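Local atomic coordinates of 2-keto-3-deoxy-D-arabinonate dehydratase (Sulfolobus solfataricus, PDB entry 2Q18), a protein that catalyses the magnesium-dependent dehydration of 2-dehydro-3-deoxy-D-arabinonate to 2,5-dioxopentanoate, a step in the pentose oxidation pathway from D-arabinonate to 2-oxoglutarate. Residues P203-T209 / E221-N227; K155-Y159 / V195-I200; I65-K69 / C124-E129. All blocks are in the same frame, centred on the assembly; numbering follows the deposited sequence.

Overall arrangement
Contact 2 (155-159 / 195-200) is the most buried of the three: two backbone bonds join strand 156-167 to the end of strand 188-195, and a tyrosine packs on aliphatic groups. Contact 1 (203-209 / 221-227), partly buried, is the open end of a beta hairpin with a polar, hydrated face and an apolar one. The two touch where Pro203 and Leu206 meet Tyr159 and Ile200, though their centres lie about 17 Å apart. Contact 3 (65-69 / 124-129), also partly buried, reaches strand 188-195 as contact 2 does, but its nearest atoms lie about 11 Å from either of the others. No direct backbone-to-backbone bond joins its segments; charged and hydroxyl side chains do so, aided by waters.

Contact 1 (P203-T209 / E221-N227); sequences PYSLDIT and EGSVNTN
The Tyr204 ring meets Thr226 O at its edge, in the ring plane, while the carboxylate of Asp207 and the amide of Asn225 stand almost perpendicular, their planes 86° apart. Asn225 ND2 donates to Asp207 OD1 (3.1 Å) from above the carboxylate plane. The setting is the open end of the antiparallel hairpin 207-214 / 217-225. Ile208 and Val224 form a hydrogen-bonded pair, with Ile208 N to Val224 O at 2.8 Å; Asp207-Asn225 and Thr209-Ser223 are non-hydrogen-bonded pairs, their side chains on the other face. On the apolar face Ile208 CD1 packs against Thr226 CG2 at 3.8 Å; the Ile208 side chain also touches Pro144 and Ile276. This face borders the active site: the Ile208 side chain lies about 6 Å from that of the magnesium ligand Glu145, and Val224 about 6 Å from substrate-binding Thr256, side chain to side chain. Asn225 OD1 reaches forward along the chain and accepts from Asn227 N, an Asx turn. Waters link Ser205 OG to Asn225 ND2 and to Asn227 ND2. Thr226 OG1, between its own backbone N and carbonyl carbon (chi1 54°), faces the loop 203-206: it donates to Pro203 O at 2.7 Å and accepts from Leu206 N at 2.8 Å.

Contact 2 (K155-Y159 / V195-I200); sequences KILGY and VTSDEI
Tyr159 meets Ile200 and Val195 through the root of its side chain. Its CB lies 3.7 Å from Ile200 CD1 and 3.9 Å from Val195 CG2, and the same Ile200 methyl reaches on to CG and CD2, approaching the ring obliquely. Farther out, the ring turns an edge to Ser197, whose OG comes to 3.9 Å from Tyr159 CE2, near the ring plane. The Ile200 side chain runs to the tyrosine with CG1 anti to its carbonyl carbon (chi1 -66°) and the chain extended beyond, which puts the terminal methyl, not the branch, against the ring. Beneath these side chains the backbones of Tyr159 and Val195 form an antiparallel hydrogen-bonded pair: Tyr159 N donates to Val195 O and Val195 N to Tyr159 O, both at 2.8 Å. This pair joins strand 156-167 to the last residue of strand 188-195 within the FAH-family fold. Just before it, Leu157 and Gly158 both face Val149 of the neighbouring strand, a classic beta bulge; Gly158 CA passes 3.0 Å from Val195 O. After Val195 the chain leaves the strand in a short 3-10 turn, 197-199. Thr196 OG1 donates to Asp198 OD2 at 2.6 Å, on the syn side of the carboxylate but somewhat out of its plane, and is also hydrogen-bonded to Met1 N; Asp198 OD1 bonds to Tyr37 and makes a salt bridge with Lys41. Outside the pair, Leu146 and Val148 of strand 140-150 pack on Tyr159, as does Pro203, while Leu206 and Ile279 touch Ile200.

Contact 3 (I65-K69 / C124-E129); sequences IRITK and CVGHGE
Polar side chains centred on one carboxylate join segment 65-69, which carries the short strand paired with strand 2-8, to the turn after the short, weakly bonded strand 124-125, itself parallel to strand 188-195. Glu129 OE2 accepts from Arg66 NH1 and Thr68 OG1, both at 2.7 Å. The arginine makes a salt bridge in the plane of its guanidinium, with a nearly straight N-H (176°), and uses the anti lone pair of the oxygen; the threonine hydroxyl comes from the syn side, tilted out of the carboxylate plane. The Arg66 side chain, bent at chi3 (62°), crosses the extended Glu129 chain at about a right angle, with the guanidinium and carboxylate planes 44° apart. The other carboxylate oxygen, OE1, turns back to its own segment and accepts from Gly126 N at 2.7 Å, tying the type II turn 126-129. Alongside, Lys69 lays its CG over the Val125-Gly126 peptide and reaches Cys124 O with NZ at 2.9 Å, from above the carbonyl plane; NZ also donates to Pro121 O, its stronger partner. His127 offers its ring edge to Ile67 CG2; NE2 is hydrogen-bonded to Leu57 O and ND1 to Ile283 N. Water molecules bridge Ile67 O to His127 O and Thr68 O to His127 N. With three protein donors spread over its two oxygens, the Glu129 carboxylate is held in orientation, and the pairing with Arg66 probably favours its ionised form.

Contact 1 (P203-T209 / E221-N227)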
loop_
_atom_site.group_PDB
_atom_site.type_symbol
_atom_site.label_atom_id
_atom_site.label_comp_id
_atom_site.label_asym_id
_atom_site.label_seq_id
_atom_site.Cartn_x
_atom_site.Cartn_y
_atom_site.Cartn_z
ATOM N N PRO A 203 29.723 -5.880 26.505
ATOM C CA PRO A 203 30.111 -6.064 25.104
ATOM C C PRO A 203 31.622 -6.153 24.914
ATOM O O PRO A 203 32.081 -6.649 23.885
ATOM C CB PRO A 203 29.553 -4.814 24.412
ATOM C CG PRO A 203 29.397 -3.811 25.497
ATOM C CD PRO A 203 29.036 -4.592 26.719
ATOM N N TYR A 204 32.380 -5.684 25.904
ATOM C CA TYR A 204 33.842 -5.708 25.842
ATOM C C TYR A 204 34.442 -6.902 26.585
ATOM O O TYR A 204 35.614 -6.891 26.968
ATOM C CB TYR A 204 34.427 -4.373 26.325
ATOM C CG TYR A 204 33.910 -3.192 25.530
ATOM C CD1 TYR A 204 32.995 -2.300 26.085
ATOM C CD2 TYR A 204 34.311 -2.988 24.209
ATOM C CE1 TYR A 204 32.506 -1.221 25.350
ATOM C CE2 TYR A 204 33.830 -1.920 23.467
ATOM C CZ TYR A 204 32.930 -1.041 24.041
ATOM O OH TYR A 204 32.457 0.016 23.303
ATOM N N SER A 205 33.628 -7.938 26.770
ATOM C CA SER A 205 34.090 -9.207 27.321
ATOM C C SER A 205 33.393 -10.379 26.623
ATOM O O SER A 205 32.655 -11.142 27.245
ATOM C CB SER A 205 33.865 -9.256 28.834
ATOM O OG SER A 205 34.551 -10.359 29.395
ATOM N N LEU A 206 33.637 -10.505 25.322
ATOM C CA LEU A 206 33.030 -11.555 24.505
ATOM C C LEU A 206 34.083 -12.214 23.629
ATOM O O LEU A 206 34.942 -11.532 23.064
ATOM C CB LEU A 206 31.919 -10.982 23.610
ATOM C CG LEU A 206 30.754 -10.171 24.193
ATOM C CD1 LEU A 206 29.974 -9.502 23.064
ATOM C CD2 LEU A 206 29.831 -11.026 25.057
ATOM N N ASP A 207 34.007 -13.536 23.508
ATOM C CA ASP A 207 34.918 -14.275 22.637
ATOM C C ASP A 207 34.379 -14.349 21.215
ATOM O O ASP A 207 33.218 -14.698 21.002
ATOM C CB ASP A 207 35.175 -15.682 23.186
ATOM C CG ASP A 207 35.987 -15.667 24.471
ATOM O OD1 ASP A 207 37.128 -15.144 24.455
ATOM O OD2 ASP A 207 35.483 -16.178 25.498
ATOM N N ILE A 208 35.229 -14.007 20.254
ATOM C CA ILE A 208 34.907 -14.129 18.836
ATOM C C ILE A 208 35.819 -15.194 18.240
ATOM O O ILE A 208 37.040 -15.110 18.378
ATOM C CB ILE A 208 35.093 -12.788 18.074
ATOM C CG1 ILE A 208 34.260 -11.671 18.723
ATOM C CG2 ILE A 208 34.755 -12.955 16.581
ATOM C CD1 ILE A 208 34.451 -10.296 18.098
ATOM N N THR A 209 35.226 -16.198 17.599
ATOM C CA THR A 209 35.995 -17.270 16.971
ATOM C C THR A 209 35.627 -17.382 15.501
ATOM O O THR A 209 34.447 -17.481 15.161
ATOM C CB THR A 209 35.755 -18.631 17.667
ATOM O OG1 THR A 209 35.949 -18.489 19.081
ATOM C CG2 THR A 209 36.700 -19.709 17.123
ATOM N N GLU A 221 41.593 -21.290 11.828
ATOM C CA GLU A 221 40.876 -21.012 13.064
ATOM C C GLU A 221 41.631 -19.976 13.887
ATOM O O GLU A 221 42.855 -20.039 14.013
ATOM C CB GLU A 221 40.636 -22.286 13.877
ATOM C CG GLU A 221 39.802 -22.062 15.136
ATOM C CD GLU A 221 39.263 -23.349 15.743
ATOM O OE1 GLU A 221 39.495 -24.439 15.172
ATOM O OE2 GLU A 221 38.599 -23.269 16.798
ATOM N N GLY A 222 40.891 -19.020 14.435
ATOM C CA GLY A 222 41.469 -17.961 15.250
ATOM C C GLY A 222 40.408 -17.320 16.117
ATOM O O GLY A 222 39.228 -17.282 15.749
ATOM N N SER A 223 40.823 -16.820 17.273
ATOM C CA SER A 223 39.906 -16.165 18.189
ATOM C C SER A 223 40.503 -14.899 18.801
ATOM O O SER A 223 41.724 -14.731 18.849
ATOM C CB SER A 223 39.454 -17.132 19.286
ATOM O OG SER A 223 40.532 -17.460 20.142
ATOM N N VAL A 224 39.620 -14.012 19.249
ATOM C CA VAL A 224 39.996 -12.808 19.978
ATOM C C VAL A 224 38.848 -12.443 20.920
ATOM O O VAL A 224 37.682 -12.755 20.644
ATOM C CB VAL A 224 40.347 -11.630 19.017
ATOM C CG1 VAL A 224 39.085 -11.051 18.350
ATOM C CG2 VAL A 224 41.127 -10.541 19.749
ATOM N N ASN A 225 39.185 -11.817 22.043
ATOM C CA ASN A 225 38.176 -11.307 22.958
ATOM C C ASN A 225 37.964 -9.819 22.706
ATOM O O ASN A 225 38.907 -9.107 22.355
ATOM C CB ASN A 225 38.574 -11.566 24.412
ATOM C CG ASN A 225 37.428 -11.340 25.382
ATOM O OD1 ASN A 225 37.061 -10.201 25.676
ATOM N ND2 ASN A 225 36.859 -12.427 25.888
ATOM N N THR A 226 36.727 -9.358 22.880
ATOM C CA THR A 226 36.391 -7.946 22.659
ATOM C C THR A 226 37.021 -7.004 23.694
ATOM O O THR A 226 36.923 -5.777 23.556
ATOM C CB THR A 226 34.863 -7.703 22.599
ATOM O OG1 THR A 226 34.241 -8.236 23.773
ATOM C CG2 THR A 226 34.252 -8.348 21.356
ATOM N N ASN A 227 37.669 -7.568 24.717
ATOM C CA ASN A 227 38.462 -6.761 25.655
ATOM C C ASN A 227 39.721 -6.183 25.005
ATOM O O ASN A 227 40.411 -5.356 25.596
ATOM C CB ASN A 227 38.784 -7.522 26.957
ATOM C CG ASN A 227 39.652 -8.761 26.737
ATOM O OD1 ASN A 227 40.531 -8.787 25.877
ATOM N ND2 ASN A 227 39.413 -9.789 27.544
HETATM O O HOH W 1 35.053 -13.147 28.087
HETATM O O HOH W 2 37.188 -9.969 29.618
HETATM O O HOH W 3 39.346 -15.389 22.620
#

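Contact 2 (K155-Y159 / V195-I200)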
loop_
_atom_site.group_PDB
_atom_site.type_symbol
_atom_site.label_atom_id
_atom_site.label_comp_id
_atom_site.label_asym_id
_atom_site.label_seq_id
_atom_site.Cartn_x
_atom_site.Cartn_y
_atom_site.Cartn_z
ATOM N N LYS A 155 21.237 5.054 19.472
ATOM C CA LYS A 155 21.055 4.180 20.628
ATOM C C LYS A 155 21.154 2.719 20.181
ATOM O O LYS A 155 20.589 2.339 19.151
ATOM C CB LYS A 155 19.705 4.440 21.306
ATOM C CG LYS A 155 19.536 3.730 22.640
ATOM C CD LYS A 155 18.091 3.750 23.134
ATOM C CE LYS A 155 18.007 3.247 24.572
ATOM N NZ LYS A 155 16.606 3.185 25.097
ATOM N N ILE A 156 21.873 1.916 20.963
ATOM C CA ILE A 156 22.059 0.493 20.670
ATOM C C ILE A 156 20.794 -0.305 20.992
ATOM O O ILE A 156 20.357 -0.369 22.142
ATOM C CB ILE A 156 23.301 -0.088 21.405
ATOM C CG1 ILE A 156 24.584 0.543 20.840
ATOM C CG2 ILE A 156 23.350 -1.619 21.276
ATOM C CD1 ILE A 156 25.823 0.375 21.718
ATOM N N LEU A 157 20.207 -0.904 19.961
ATOM C CA LEU A 157 18.987 -1.697 20.119
ATOM C C LEU A 157 19.289 -3.178 20.312
ATOM O O LEU A 157 18.425 -3.944 20.746
ATOM C CB LEU A 157 18.073 -1.521 18.906
ATOM C CG LEU A 157 17.574 -0.113 18.579
ATOM C CD1 LEU A 157 16.823 -0.123 17.251
ATOM C CD2 LEU A 157 16.698 0.427 19.704
ATOM N N GLY A 158 20.510 -3.580 19.977
ATOM C CA GLY A 158 20.917 -4.968 20.130
ATOM C C GLY A 158 22.245 -5.276 19.479
ATOM O O GLY A 158 22.847 -4.404 18.842
ATOM N N TYR A 159 22.689 -6.524 19.642
ATOM C CA TYR A 159 23.974 -6.992 19.120
ATOM C C TYR A 159 23.787 -8.201 18.219
ATOM O O TYR A 159 22.855 -8.985 18.399
ATOM C CB TYR A 159 24.922 -7.382 20.263
ATOM C CG TYR A 159 25.276 -6.252 21.201
ATOM C CD1 TYR A 159 26.451 -5.522 21.028
ATOM C CD2 TYR A 159 24.437 -5.913 22.268
ATOM C CE1 TYR A 159 26.785 -4.481 21.890
ATOM C CE2 TYR A 159 24.760 -4.868 23.133
ATOM C CZ TYR A 159 25.935 -4.159 22.934
ATOM O OH TYR A 159 26.268 -3.128 23.780
ATOM N N VAL A 195 20.462 -9.998 19.469
ATOM C CA VAL A 195 20.189 -10.095 20.894
ATOM C C VAL A 195 19.967 -8.698 21.456
ATOM O O VAL A 195 20.684 -7.760 21.106
ATOM C CB VAL A 195 21.304 -10.863 21.676
ATOM C CG1 VAL A 195 21.600 -12.213 21.007
ATOM C CG2 VAL A 195 22.583 -10.033 21.806
ATOM N N THR A 196 18.961 -8.561 22.312
ATOM C CA THR A 196 18.696 -7.282 22.956
ATOM C C THR A 196 19.848 -6.936 23.893
ATOM O O THR A 196 20.598 -7.820 24.322
ATOM C CB THR A 196 17.352 -7.278 23.706
ATOM O OG1 THR A 196 17.298 -8.383 24.616
ATOM C CG2 THR A 196 16.202 -7.387 22.716
ATOM N N SER A 197 19.989 -5.647 24.187
ATOM C CA SER A 197 21.120 -5.125 24.948
ATOM C C SER A 197 21.300 -5.786 26.316
ATOM O O SER A 197 22.431 -5.965 26.776
ATOM C CB SER A 197 20.990 -3.607 25.090
ATOM O OG SER A 197 22.214 -3.033 25.501
ATOM N N ASP A 198 20.189 -6.163 26.950
ATOM C CA ASP A 198 20.221 -6.826 28.260
ATOM C C ASP A 198 20.719 -8.279 28.215
ATOM O O ASP A 198 20.948 -8.892 29.259
ATOM C CB ASP A 198 18.846 -6.742 28.950
ATOM C CG ASP A 198 17.726 -7.397 28.141
ATOM O OD1 ASP A 198 16.566 -7.357 28.604
ATOM O OD2 ASP A 198 17.992 -7.952 27.053
ATOM N N GLU A 199 20.879 -8.826 27.011
ATOM C CA GLU A 199 21.424 -10.175 26.842
ATOM C C GLU A 199 22.952 -10.162 26.906
ATOM O O GLU A 199 23.582 -11.208 27.064
ATOM C CB GLU A 199 20.957 -10.799 25.520
ATOM C CG GLU A 199 19.440 -10.998 25.399
ATOM C CD GLU A 199 18.929 -12.264 26.081
ATOM O OE1 GLU A 199 19.746 -13.062 26.593
ATOM O OE2 GLU A 199 17.698 -12.465 26.096
ATOM N N ILE A 200 23.540 -8.973 26.777
ATOM C CA ILE A 200 24.993 -8.810 26.847
ATOM C C ILE A 200 25.378 -7.819 27.952
ATOM O O ILE A 200 25.303 -6.596 27.768
ATOM C CB ILE A 200 25.604 -8.416 25.470
ATOM C CG1 ILE A 200 25.419 -9.566 24.468
ATOM C CG2 ILE A 200 27.085 -8.064 25.611
ATOM C CD1 ILE A 200 26.098 -9.365 23.131
HETATM O O HOH W 4 17.740 -3.655 24.014
#

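Contact 3 (I65-K69 / C124-E129)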
loop_
_atom_site.group_PDB
_atom_site.type_symbol
_atom_site.label_atom_id
_atom_site.label_comp_id
_atom_site.label_asym_id
_atom_site.label_seq_id
_atom_site.Cartn_x
_atom_site.Cartn_y
_atom_site.Cartn_z
ATOM N N ILE A 65 9.869 -23.506 6.285
ATOM C CA ILE A 65 10.501 -22.300 6.831
ATOM C C ILE A 65 12.029 -22.364 6.761
ATOM O O ILE A 65 12.630 -23.415 6.999
ATOM C CB ILE A 65 10.029 -21.958 8.281
ATOM C CG1 ILE A 65 10.554 -22.974 9.305
ATOM C CG2 ILE A 65 8.497 -21.829 8.339
ATOM C CD1 ILE A 65 10.319 -22.583 10.764
ATOM N N ARG A 66 12.645 -21.232 6.437
ATOM C CA ARG A 66 14.096 -21.134 6.362
ATOM C C ARG A 66 14.582 -19.872 7.070
ATOM O O ARG A 66 14.092 -18.769 6.798
ATOM C CB ARG A 66 14.552 -21.135 4.897
ATOM C CG ARG A 66 16.065 -21.110 4.720
ATOM C CD ARG A 66 16.477 -21.110 3.250
ATOM N NE ARG A 66 16.017 -19.933 2.510
ATOM C CZ ARG A 66 16.585 -18.727 2.563
ATOM N NH1 ARG A 66 17.637 -18.504 3.340
ATOM N NH2 ARG A 66 16.088 -17.734 1.842
ATOM N N ILE A 67 15.545 -20.036 7.976
ATOM C CA ILE A 67 16.125 -18.902 8.691
ATOM C C ILE A 67 16.847 -17.972 7.706
ATOM O O ILE A 67 17.372 -18.418 6.681
ATOM C CB ILE A 67 17.044 -19.364 9.866
ATOM C CG1 ILE A 67 17.340 -18.204 10.827
ATOM C CG2 ILE A 67 18.326 -20.058 9.338
ATOM C CD1 ILE A 67 17.955 -18.624 12.161
ATOM N N THR A 68 16.833 -16.677 7.996
ATOM C CA THR A 68 17.461 -15.692 7.114
ATOM C C THR A 68 18.025 -14.534 7.944
ATOM O O THR A 68 18.216 -14.681 9.157
ATOM C CB THR A 68 16.480 -15.230 5.984
ATOM O OG1 THR A 68 17.168 -14.382 5.054
ATOM C CG2 THR A 68 15.244 -14.506 6.554
ATOM N N LYS A 69 18.318 -13.406 7.301
ATOM C CA LYS A 69 18.668 -12.175 8.026
ATOM C C LYS A 69 17.558 -11.877 9.031
ATOM O O LYS A 69 16.385 -11.916 8.663
ATOM C CB LYS A 69 18.797 -10.994 7.058
ATOM C CG LYS A 69 19.978 -11.064 6.108
ATOM C CD LYS A 69 19.924 -9.939 5.070
ATOM C CE LYS A 69 18.925 -10.258 3.961
ATOM N NZ LYS A 69 19.096 -9.384 2.786
ATOM N N CYS A 124 23.296 -7.778 1.657
ATOM C CA CYS A 124 23.538 -8.601 2.839
ATOM C C CYS A 124 22.869 -9.964 2.713
ATOM O O CYS A 124 21.849 -10.105 2.033
ATOM C CB CYS A 124 23.006 -7.918 4.097
ATOM S SG CYS A 124 23.706 -6.296 4.430
ATOM N N VAL A 125 23.451 -10.959 3.384
ATOM C CA VAL A 125 22.859 -12.293 3.482
ATOM C C VAL A 125 22.812 -12.702 4.945
ATOM O O VAL A 125 23.388 -12.023 5.803
ATOM C CB VAL A 125 23.633 -13.354 2.639
ATOM C CG1 VAL A 125 23.758 -12.903 1.185
ATOM C CG2 VAL A 125 25.002 -13.646 3.236
ATOM N N GLY A 126 22.113 -13.795 5.230
ATOM C CA GLY A 126 21.968 -14.275 6.594
ATOM C C GLY A 126 22.551 -15.659 6.822
ATOM O O GLY A 126 23.232 -16.219 5.957
ATOM N N HIS A 127 22.296 -16.182 8.016
ATOM C CA HIS A 127 22.680 -17.531 8.414
ATOM C C HIS A 127 22.239 -18.559 7.372
ATOM O O HIS A 127 21.074 -18.589 6.972
ATOM C CB HIS A 127 22.057 -17.834 9.778
ATOM C CG HIS A 127 22.564 -19.087 10.422
ATOM N ND1 HIS A 127 23.882 -19.261 10.786
ATOM C CD2 HIS A 127 21.917 -20.216 10.801
ATOM C CE1 HIS A 127 24.028 -20.449 11.344
ATOM N NE2 HIS A 127 22.849 -21.047 11.370
ATOM N N GLY A 128 23.186 -19.372 6.911
ATOM C CA GLY A 128 22.887 -20.459 5.978
ATOM C C GLY A 128 22.856 -20.053 4.517
ATOM O O GLY A 128 22.670 -20.896 3.639
ATOM N N GLU A 129 23.034 -18.761 4.253
ATOM C CA GLU A 129 23.039 -18.249 2.887
ATOM C C GLU A 129 24.477 -17.968 2.476
ATOM O O GLU A 129 25.352 -17.843 3.329
ATOM C CB GLU A 129 22.167 -16.985 2.786
ATOM C CG GLU A 129 20.753 -17.188 3.356
ATOM C CD GLU A 129 19.901 -15.916 3.384
ATOM O OE1 GLU A 129 20.464 -14.798 3.329
ATOM O OE2 GLU A 129 18.659 -16.047 3.476
HETATM O O HOH W 5 19.277 -20.165 5.708
HETATM O O HOH W 6 16.725 -14.946 1.407
HETATM O O HOH W 7 20.932 -14.548 9.934
#